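Local coordinates for MdbA protein (Corynebacterium diphtheriae, PDB 5C00), which probably catalyses thiol-disulfide exchange, forming disulfide bonds in proteins exported by this Gram-positive bacterium, and is needed for viability, pilus assembly, toxin production and virulence, at residues E20-T25 and D112-W117; K46-E51 and N81-N86; W117-L122 and A140-S145. One frame throughout, in Å; residues are numbered along the deposited sequence. Where two conformers were deposited one is given.

Interaction 1. Residues E20-T25 and D112-W117; sequences ESVSFT and DWETYW
W117 has its CG anti to the backbone N (chi1 175°), on the side of the 20-25 loop, while E20, likewise anti at CG and extended beyond it, brings its carboxylate to the edge of the indole. In this conformer of E20, one of two, W117 NE1 donates to OE1 at 2.9 Å. The acceptor lies in the indole plane, and the N-H approaches OE1 from above the carboxylate plane. V22 CG1 and F24 CZ lie on the same side of the indole plane. V22 CG1 makes a CH-pi contact over the five-membered ring, 4.0 Å from its centroid, and F24 presents its edge in an offset edge-to-face pair, planes at 82°, with CZ 3.7 Å from W117 CE3. V22 CB in turn lies over the phenyl face, toward the rim. E114 lays its CG 3.4 Å from E20 O, and its OE2 accepts the backbone N of V22 at 3.1 Å, N-H...O angle 162°, which ties the loop to the first turn of the helix. D112 caps that turn, with a weak bond from T115 N. Further along, T25 crosses W113, its OG1 3.6 Å from CD1 and its carbonyl carbon over the indole face toward the rim. The contact thus joins the loop before strand 25-29 to the start of helix 113-125; helix 56-74 packs on F24 and W117, strand 32-36 on F24 and W113, and helix 96-109 on W113.

Interaction 2. Residues K46-E51 and N81-N86; sequences KIDFYE and NLRILN
D48 and R83 lie side by side on one face of the sheet, pointing the same way, and form a salt bridge between OD1 and NE of 2.9 Å. The carboxylate and guanidinium planes are 47° apart; OD1 lies in the guanidinium plane, and NE meets it from above the carboxylate plane. A water between D48 OD1 and R83 NH2 offers a second link, while R83 NH1 also bonds N172 OD1 and NH2 bridges to D30. Y50, on the same face, runs alongside the arginine stem: R83 CB makes a CH-pi contact over the ring face, 4.0 Å from its centre, and CD lies 3.6 Å from Y50 CZ. N81 ND2 reaches I47 O at 2.9 Å, and its own N binds that oxygen from the opposite face of the carbonyl plane. The other face carries F49 beside L82, CD2 to CD2 at 3.7 Å in the F49 conformer described, and E51 beside I84. E51 CG, set between the backbone N and the carbonyl carbon (chi1 60°), touches I84 CD1 at 3.5 Å, and the buried carboxylate goes to R120 in a salt bridge. The E51 side chain also reaches the probable thioredoxin-type CxxC motif (C55, C58). Regular parallel bonds, the longest from E51 N to R83 O at 3.3 Å, join the strands of this beta-alpha-beta unit at the centre of the thioredoxin-fold sheet. Strand 32-36 flanks 81-86 and strand 187-190 flanks 46-51; helix 162-180 packs on the Y50 and R83 face, helix 113-125 on the F49 and L82 face.

Interaction 3. Residues W117-L122 and A140-S145; sequences WNYRAL and ADVAKS
Y119 and A143 bring their CA atoms to 6.5 Å where two helical segments, with axes 10.2 Å apart at closest approach and N-to-C directions 136° apart, pack against each other. Both helices follow strand 78-85 and precede strand 187-190, consistent with the helical domain that DsbA-family proteins insert into the thioredoxin fold. Y119 makes most of the contacts. Its CG is anti to the backbone N (chi1 -170°), its first side-chain bond points toward the facing helix, and CE1 comes 3.4 Å from the backbone N of A143. The A143 methyl makes an off-centre CH-pi contact, CB 4.2 Å from the Y119 ring centroid and 28° from its normal. V142 instead meets the ring at its edge, close to its plane, with CG1 3.9 Å from Y119 CE1. The same methyl serves L122: in the leucine conformer described, the two side chains reach toward each other tip to tip, CD2 to CG1 at 3.7 Å. Across the two segments the contact is therefore apolar, and its polar groups are paired outside them. A103 and V107 of helix 96-109 pack on Y119, and I156 of helix 150-158 packs on A140. D141 forms a salt bridge with R157. The phenol, buried between the helices, is fixed at its far end as well, because Y119 OH hydrogen-bonds to the backbone O of F139, one residue ahead of A140.

Overall arrangement
Interaction 2 is the most central, a buried sheet contact held by regular backbone bonds and a salt bridge. Interaction 3, also buried, joins two helices by apolar packing alone, whereas interaction 1 is partly exposed and mixes aromatic packing with two carboxylate hydrogen bonds, one acceptor from each segment. Helix 113-125 links all three. Interactions 1 and 3 both use it, share W117 and have centres about 11 Å apart, with N118 OD1 probably hydrogen-bonded to E20 N. The same helix reaches the strands of interaction 2 through Y116, which packs on L82, and through R120, so one helix connects the loop 20-25, the helical part and the sheet.

Interaction 1. Residues E20-T25 and D112-W117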
loop_
_atom_site.group_PDB
_atom_site.type_symbol
_atom_site.label_atom_id
_atom_site.label_comp_id
_atom_site.label_asym_id
_atom_site.label_seq_id
_atom_site.Cartn_x
_atom_site.Cartn_y
_atom_site.Cartn_z
ATOM N N GLU A 20 4.088 6.363 13.189
ATOM C CA GLU A 20 3.537 7.690 12.926
ATOM C C GLU A 20 2.055 7.643 13.235
ATOM O O GLU A 20 1.388 6.667 12.944
ATOM C CB GLU A 20 3.780 8.094 11.463
ATOM C CG GLU A 20 2.938 9.256 10.933
ATOM C CD GLU A 20 3.211 9.591 9.468
ATOM O OE1 GLU A 20 3.770 8.743 8.717
ATOM O OE2 GLU A 20 2.847 10.713 9.044
ATOM N N SER A 21 1.555 8.704 13.854
ATOM C CA SER A 21 0.152 8.849 14.146
ATOM C C SER A 21 -0.529 9.359 12.869
ATOM O O SER A 21 -0.016 10.269 12.265
ATOM C CB SER A 21 0.008 9.894 15.229
ATOM O OG SER A 21 -1.330 10.164 15.501
ATOM N N VAL A 22 -1.707 8.839 12.536
ATOM C CA VAL A 22 -2.453 9.336 11.365
ATOM C C VAL A 22 -3.891 9.432 11.798
ATOM O O VAL A 22 -4.318 8.678 12.661
ATOM C CB VAL A 22 -2.347 8.392 10.151
ATOM C CG1 VAL A 22 -0.902 8.326 9.645
ATOM C CG2 VAL A 22 -2.880 7.000 10.488
ATOM N N SER A 23 -4.613 10.399 11.264
ATOM C CA SER A 23 -5.989 10.589 11.697
ATOM C C SER A 23 -7.004 10.177 10.635
ATOM O O SER A 23 -8.209 10.373 10.841
ATOM C CB SER A 23 -6.216 12.027 12.058
ATOM O OG SER A 23 -5.897 12.856 10.945
ATOM N N PHE A 24 -6.553 9.634 9.509
ATOM C CA PHE A 24 -7.455 9.217 8.445
ATOM C C PHE A 24 -7.999 7.836 8.727
ATOM O O PHE A 24 -7.517 7.135 9.620
ATOM C CB PHE A 24 -6.797 9.325 7.051
ATOM C CG PHE A 24 -5.500 8.579 6.892
ATOM C CD1 PHE A 24 -5.478 7.191 6.818
ATOM C CD2 PHE A 24 -4.289 9.252 6.816
ATOM C CE1 PHE A 24 -4.279 6.491 6.655
ATOM C CE2 PHE A 24 -3.096 8.550 6.644
ATOM C CZ PHE A 24 -3.094 7.179 6.580
ATOM N N THR A 25 -8.999 7.433 7.960
ATOM C CA THR A 25 -9.512 6.065 8.030
ATOM C C THR A 25 -9.392 5.450 6.619
ATOM O O THR A 25 -8.698 5.987 5.706
ATOM C CB THR A 25 -10.976 6.052 8.601
ATOM O OG1 THR A 25 -11.442 4.712 8.790
ATOM C CG2 THR A 25 -11.901 6.762 7.689
ATOM N N ASP A 112 -7.359 -1.537 10.784
ATOM C CA ASP A 112 -6.406 -0.875 11.690
ATOM C C ASP A 112 -5.503 0.021 10.818
ATOM O O ASP A 112 -4.447 -0.406 10.336
ATOM C CB ASP A 112 -5.581 -1.905 12.463
ATOM C CG ASP A 112 -4.596 -1.273 13.417
ATOM O OD1 ASP A 112 -4.503 -0.013 13.509
ATOM O OD2 ASP A 112 -3.874 -2.071 14.080
ATOM N N TRP A 113 -5.957 1.242 10.600
ATOM C CA TRP A 113 -5.345 2.097 9.588
ATOM C C TRP A 113 -4.010 2.635 10.044
ATOM O O TRP A 113 -3.136 2.840 9.202
ATOM C CB TRP A 113 -6.304 3.207 9.134
ATOM C CG TRP A 113 -7.478 2.544 8.522
ATOM C CD1 TRP A 113 -8.698 2.353 9.074
ATOM C CD2 TRP A 113 -7.476 1.848 7.290
ATOM N NE1 TRP A 113 -9.490 1.632 8.224
ATOM C CE2 TRP A 113 -8.738 1.252 7.145
ATOM C CE3 TRP A 113 -6.501 1.616 6.311
ATOM C CZ2 TRP A 113 -9.070 0.516 6.042
ATOM C CZ3 TRP A 113 -6.820 0.879 5.242
ATOM C CH2 TRP A 113 -8.107 0.310 5.116
ATOM N N GLU A 114 -3.816 2.831 11.344
ATOM C CA GLU A 114 -2.516 3.325 11.789
ATOM C C GLU A 114 -1.425 2.224 11.645
ATOM O O GLU A 114 -0.309 2.492 11.214
ATOM C CB GLU A 114 -2.589 3.882 13.189
ATOM C CG GLU A 114 -1.422 4.811 13.476
ATOM C CD GLU A 114 -1.653 5.638 14.731
ATOM O OE1 GLU A 114 -1.078 5.224 15.759
ATOM O OE2 GLU A 114 -2.409 6.654 14.671
ATOM N N THR A 115 -1.775 0.979 11.926
ATOM C CA THR A 115 -0.868 -0.145 11.664
ATOM C C THR A 115 -0.592 -0.320 10.163
ATOM O O THR A 115 0.557 -0.409 9.719
ATOM C CB THR A 115 -1.467 -1.437 12.289
ATOM O OG1 THR A 115 -1.546 -1.235 13.701
ATOM C CG2 THR A 115 -0.578 -2.605 12.054
ATOM N N TYR A 116 -1.664 -0.295 9.362
ATOM C CA TYR A 116 -1.542 -0.404 7.919
ATOM C C TYR A 116 -0.590 0.644 7.374
ATOM O O TYR A 116 0.373 0.340 6.645
ATOM C CB TYR A 116 -2.878 -0.265 7.231
ATOM C CG TYR A 116 -2.697 -0.186 5.749
ATOM C CD1 TYR A 116 -2.355 -1.319 5.005
ATOM C CD2 TYR A 116 -2.736 1.024 5.093
ATOM C CE1 TYR A 116 -2.105 -1.232 3.654
ATOM C CE2 TYR A 116 -2.458 1.113 3.751
ATOM C CZ TYR A 116 -2.137 -0.031 3.056
ATOM O OH TYR A 116 -1.904 0.060 1.730
ATOM N N TRP A 117 -0.838 1.885 7.737
ATOM C CA TRP A 117 0.011 2.942 7.190
ATOM C C TRP A 117 1.503 2.747 7.515
ATOM O O TRP A 117 2.395 2.886 6.661
ATOM C CB TRP A 117 -0.474 4.272 7.734
ATOM C CG TRP A 117 0.395 5.339 7.327
ATOM C CD1 TRP A 117 1.303 5.956 8.078
ATOM C CD2 TRP A 117 0.490 5.886 6.024
ATOM N NE1 TRP A 117 1.976 6.891 7.333
ATOM C CE2 TRP A 117 1.478 6.880 6.072
ATOM C CE3 TRP A 117 -0.189 5.652 4.813
ATOM C CZ2 TRP A 117 1.835 7.627 4.961
ATOM C CZ3 TRP A 117 0.168 6.408 3.697
ATOM C CH2 TRP A 117 1.162 7.385 3.796
#

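Interaction 2. Residues K46-E51 and N81-N86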
loop_
_atom_site.group_PDB
_atom_site.type_symbol
_atom_site.label_atom_id
_atom_site.label_comp_id
_atom_site.label_asym_id
_atom_site.label_seq_id
_atom_site.Cartn_x
_atom_site.Cartn_y
_atom_site.Cartn_z
ATOM N N LYS A 46 -10.350 12.274 -6.512
ATOM C CA LYS A 46 -10.120 10.839 -6.396
ATOM C C LYS A 46 -8.787 10.471 -7.025
ATOM O O LYS A 46 -8.547 10.752 -8.189
ATOM C CB LYS A 46 -11.234 10.062 -7.071
ATOM C CG LYS A 46 -12.537 10.173 -6.304
ATOM C CD LYS A 46 -13.743 9.840 -7.177
ATOM C CE LYS A 46 -15.023 10.496 -6.664
ATOM N NZ LYS A 46 -15.985 10.673 -7.784
ATOM N N ILE A 47 -7.926 9.812 -6.271
ATOM C CA ILE A 47 -6.596 9.502 -6.754
ATOM C C ILE A 47 -6.569 8.019 -6.974
ATOM O O ILE A 47 -7.071 7.270 -6.152
ATOM C CB ILE A 47 -5.537 9.905 -5.737
ATOM C CG1 ILE A 47 -5.738 11.342 -5.268
ATOM C CG2 ILE A 47 -4.142 9.653 -6.267
ATOM C CD1 ILE A 47 -5.553 12.385 -6.335
ATOM N N ASP A 48 -6.006 7.591 -8.086
ATOM C CA ASP A 48 -5.646 6.198 -8.255
ATOM C C ASP A 48 -4.144 6.144 -8.271
ATOM O O ASP A 48 -3.494 6.760 -9.110
ATOM C CB ASP A 48 -6.239 5.627 -9.535
ATOM C CG ASP A 48 -7.756 5.557 -9.491
ATOM O OD1 ASP A 48 -8.290 4.830 -8.646
ATOM O OD2 ASP A 48 -8.411 6.249 -10.312
ATOM N N PHE A 49 -3.595 5.484 -7.246
ATOM C CA PHE A 49 -2.163 5.446 -7.055
ATOM C C PHE A 49 -1.766 3.991 -7.161
ATOM O O PHE A 49 -2.127 3.166 -6.328
ATOM C CB PHE A 49 -1.845 6.061 -5.702
ATOM C CG PHE A 49 -0.377 6.201 -5.386
ATOM C CD1 PHE A 49 0.626 5.957 -6.314
ATOM C CD2 PHE A 49 -0.010 6.605 -4.104
ATOM C CE1 PHE A 49 1.956 6.095 -5.973
ATOM C CE2 PHE A 49 1.320 6.744 -3.757
ATOM C CZ PHE A 49 2.306 6.489 -4.693
ATOM N N TYR A 50 -1.003 3.691 -8.197
ATOM C CA TYR A 50 -0.578 2.324 -8.510
ATOM C C TYR A 50 0.843 2.118 -8.009
ATOM O O TYR A 50 1.725 2.912 -8.317
ATOM C CB TYR A 50 -0.651 2.057 -9.992
ATOM C CG TYR A 50 -2.049 2.104 -10.585
ATOM C CD1 TYR A 50 -2.625 3.309 -10.970
ATOM C CD2 TYR A 50 -2.788 0.922 -10.778
ATOM C CE1 TYR A 50 -3.913 3.364 -11.506
ATOM C CE2 TYR A 50 -4.059 0.959 -11.338
ATOM C CZ TYR A 50 -4.619 2.181 -11.670
ATOM O OH TYR A 50 -5.855 2.189 -12.274
ATOM N N GLU A 51 1.043 1.065 -7.231
ATOM C CA GLU A 51 2.383 0.755 -6.773
ATOM C C GLU A 51 2.545 -0.736 -6.627
ATOM O O GLU A 51 1.573 -1.515 -6.642
ATOM C CB GLU A 51 2.763 1.525 -5.488
ATOM C CG GLU A 51 1.901 1.280 -4.322
ATOM C CD GLU A 51 2.125 2.221 -3.076
ATOM O OE1 GLU A 51 1.373 2.000 -2.138
ATOM O OE2 GLU A 51 2.963 3.169 -3.051
ATOM N N ASN A 81 -7.067 5.999 -3.697
ATOM C CA ASN A 81 -7.206 4.604 -3.969
ATOM C C ASN A 81 -5.843 3.993 -4.255
ATOM O O ASN A 81 -5.325 4.142 -5.352
ATOM C CB ASN A 81 -8.134 4.380 -5.153
ATOM C CG ASN A 81 -9.485 5.003 -4.927
ATOM O OD1 ASN A 81 -10.339 4.415 -4.300
ATOM N ND2 ASN A 81 -9.663 6.214 -5.409
ATOM N N LEU A 82 -5.328 3.237 -3.285
ATOM C CA LEU A 82 -4.086 2.537 -3.429
ATOM C C LEU A 82 -4.386 1.229 -4.162
ATOM O O LEU A 82 -5.153 0.379 -3.657
ATOM C CB LEU A 82 -3.413 2.249 -2.087
ATOM C CG LEU A 82 -2.929 3.469 -1.311
ATOM C CD1 LEU A 82 -2.530 3.011 0.072
ATOM C CD2 LEU A 82 -1.776 4.141 -2.017
ATOM N N ARG A 83 -3.883 1.150 -5.391
ATOM C CA ARG A 83 -4.113 0.043 -6.308
ATOM C C ARG A 83 -2.811 -0.720 -6.453
ATOM O O ARG A 83 -1.904 -0.331 -7.227
ATOM C CB ARG A 83 -4.629 0.576 -7.629
ATOM C CG ARG A 83 -6.041 1.194 -7.486
ATOM C CD ARG A 83 -6.753 1.445 -8.824
ATOM N NE ARG A 83 -8.107 1.898 -8.549
ATOM C CZ ARG A 83 -9.114 1.104 -8.200
ATOM N NH1 ARG A 83 -8.962 -0.198 -8.117
ATOM N NH2 ARG A 83 -10.291 1.632 -7.894
ATOM N N ILE A 84 -2.705 -1.756 -5.630
ATOM C CA ILE A 84 -1.483 -2.512 -5.540
ATOM C C ILE A 84 -1.349 -3.595 -6.594
ATOM O O ILE A 84 -2.266 -4.373 -6.884
ATOM C CB ILE A 84 -1.251 -3.105 -4.118
ATOM C CG1 ILE A 84 -1.507 -2.056 -3.017
ATOM C CG2 ILE A 84 0.158 -3.652 -4.036
ATOM C CD1 ILE A 84 -0.770 -0.766 -3.206
ATOM N N LEU A 85 -0.170 -3.624 -7.205
ATOM C CA LEU A 85 0.140 -4.526 -8.281
ATOM C C LEU A 85 1.145 -5.594 -7.822
ATOM O O LEU A 85 1.788 -5.436 -6.788
ATOM C CB LEU A 85 0.746 -3.738 -9.431
ATOM C CG LEU A 85 -0.077 -2.587 -10.007
ATOM C CD1 LEU A 85 0.756 -1.767 -10.919
ATOM C CD2 LEU A 85 -1.302 -3.122 -10.742
ATOM N N ASN A 86 1.282 -6.679 -8.594
ATOM C CA ASN A 86 2.328 -7.674 -8.360
ATOM C C ASN A 86 3.079 -8.041 -9.659
ATOM O O ASN A 86 3.646 -9.129 -9.790
ATOM C CB ASN A 86 1.807 -8.928 -7.641
ATOM C CG ASN A 86 0.847 -9.737 -8.476
ATOM O OD1 ASN A 86 0.548 -9.331 -9.578
ATOM N ND2 ASN A 86 0.328 -10.880 -7.930
HETATM O O HOH W 1 -10.776 4.375 -8.687
#

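Interaction 3. Residues W117-L122 and A140-S145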
loop_
_atom_site.group_PDB
_atom_site.type_symbol
_atom_site.label_atom_id
_atom_site.label_comp_id
_atom_site.label_asym_id
_atom_site.label_seq_id
_atom_site.Cartn_x
_atom_site.Cartn_y
_atom_site.Cartn_z
ATOM N N TRP A 117 -0.838 1.885 7.737
ATOM C CA TRP A 117 0.011 2.942 7.190
ATOM C C TRP A 117 1.503 2.747 7.515
ATOM O O TRP A 117 2.395 2.886 6.661
ATOM C CB TRP A 117 -0.474 4.272 7.734
ATOM C CG TRP A 117 0.395 5.339 7.327
ATOM C CD1 TRP A 117 1.303 5.956 8.078
ATOM C CD2 TRP A 117 0.490 5.886 6.024
ATOM N NE1 TRP A 117 1.976 6.891 7.333
ATOM C CE2 TRP A 117 1.478 6.880 6.072
ATOM C CE3 TRP A 117 -0.189 5.652 4.813
ATOM C CZ2 TRP A 117 1.835 7.627 4.961
ATOM C CZ3 TRP A 117 0.168 6.408 3.697
ATOM C CH2 TRP A 117 1.162 7.385 3.796
ATOM N N ASN A 118 1.776 2.446 8.780
ATOM C CA ASN A 118 3.162 2.253 9.185
ATOM C C ASN A 118 3.791 0.993 8.616
ATOM O O ASN A 118 4.988 0.974 8.345
ATOM C CB ASN A 118 3.250 2.276 10.703
ATOM C CG ASN A 118 3.130 3.696 11.241
ATOM O OD1 ASN A 118 4.063 4.496 11.118
ATOM N ND2 ASN A 118 1.952 4.038 11.742
ATOM N N TYR A 119 2.976 -0.036 8.412
ATOM C CA TYR A 119 3.426 -1.285 7.824
ATOM C C TYR A 119 3.787 -1.089 6.374
ATOM O O TYR A 119 4.872 -1.467 5.946
ATOM C CB TYR A 119 2.355 -2.333 7.965
ATOM C CG TYR A 119 2.773 -3.718 7.617
ATOM C CD1 TYR A 119 3.764 -4.356 8.316
ATOM C CD2 TYR A 119 2.165 -4.403 6.620
ATOM C CE1 TYR A 119 4.138 -5.657 8.042
ATOM C CE2 TYR A 119 2.548 -5.715 6.326
ATOM C CZ TYR A 119 3.497 -6.351 7.058
ATOM O OH TYR A 119 3.832 -7.678 6.778
ATOM N N ARG A 120 2.942 -0.401 5.615
ATOM C CA ARG A 120 3.257 -0.045 4.216
ATOM C C ARG A 120 4.572 0.730 4.128
ATOM O O ARG A 120 5.420 0.420 3.263
ATOM C CB ARG A 120 2.110 0.796 3.605
ATOM C CG ARG A 120 2.464 1.477 2.278
ATOM C CD ARG A 120 1.267 2.233 1.704
ATOM N NE ARG A 120 1.656 2.970 0.493
ATOM C CZ ARG A 120 2.255 4.171 0.491
ATOM N NH1 ARG A 120 2.560 4.768 1.624
ATOM N NH2 ARG A 120 2.598 4.778 -0.662
ATOM N N ALA A 121 4.698 1.750 4.978
ATOM C CA ALA A 121 5.890 2.603 4.950
ATOM C C ALA A 121 7.145 1.733 5.180
ATOM O O ALA A 121 8.160 1.920 4.506
ATOM C CB ALA A 121 5.808 3.705 5.989
ATOM N N LEU A 122 7.103 0.850 6.155
ATOM C CA LEU A 122 8.237 -0.009 6.454
ATOM C C LEU A 122 8.612 -0.956 5.303
ATOM O O LEU A 122 9.785 -1.047 4.902
ATOM C CB LEU A 122 7.973 -0.798 7.748
ATOM C CG LEU A 122 9.096 -1.720 8.234
ATOM C CD1 LEU A 122 10.422 -1.041 8.176
ATOM C CD2 LEU A 122 8.795 -2.163 9.674
ATOM N N ALA A 140 4.609 -11.562 8.746
ATOM C CA ALA A 140 3.667 -11.644 9.869
ATOM C C ALA A 140 4.254 -11.127 11.179
ATOM O O ALA A 140 3.590 -10.423 11.920
ATOM C CB ALA A 140 3.190 -13.071 10.044
ATOM N N ASP A 141 5.503 -11.468 11.456
ATOM C CA ASP A 141 6.117 -11.062 12.728
ATOM C C ASP A 141 6.118 -9.526 12.746
ATOM O O ASP A 141 5.888 -8.896 13.782
ATOM C CB ASP A 141 7.542 -11.559 12.860
ATOM C CG ASP A 141 7.652 -12.960 13.462
ATOM O OD1 ASP A 141 6.661 -13.729 13.521
ATOM O OD2 ASP A 141 8.790 -13.279 13.902
ATOM N N VAL A 142 6.481 -8.923 11.610
ATOM C CA VAL A 142 6.622 -7.484 11.543
ATOM C C VAL A 142 5.277 -6.785 11.701
ATOM O O VAL A 142 5.167 -5.774 12.412
ATOM C CB VAL A 142 7.379 -7.019 10.280
ATOM C CG1 VAL A 142 7.370 -5.501 10.173
ATOM C CG2 VAL A 142 8.806 -7.491 10.375
ATOM N N ALA A 143 4.235 -7.312 11.047
ATOM C CA ALA A 143 2.909 -6.824 11.249
ATOM C C ALA A 143 2.517 -6.848 12.733
ATOM O O ALA A 143 1.931 -5.884 13.230
ATOM C CB ALA A 143 1.906 -7.646 10.421
ATOM N N LYS A 144 2.743 -7.963 13.395
ATOM C CA LYS A 144 2.395 -8.091 14.822
ATOM C C LYS A 144 3.139 -7.033 15.641
ATOM O O LYS A 144 2.564 -6.368 16.522
ATOM C CB LYS A 144 2.760 -9.479 15.296
ATOM C CG LYS A 144 2.601 -9.710 16.782
ATOM C CD LYS A 144 1.138 -9.774 17.129
ATOM C CE LYS A 144 0.952 -9.975 18.629
ATOM N NZ LYS A 144 0.926 -8.670 19.306
ATOM N N SER A 145 4.434 -6.908 15.381
ATOM C CA SER A 145 5.253 -5.931 16.115
ATOM C C SER A 145 4.715 -4.508 15.932
ATOM O O SER A 145 4.825 -3.698 16.846
ATOM C CB SER A 145 6.690 -5.965 15.649
ATOM O OG SER A 145 7.322 -7.195 15.984
#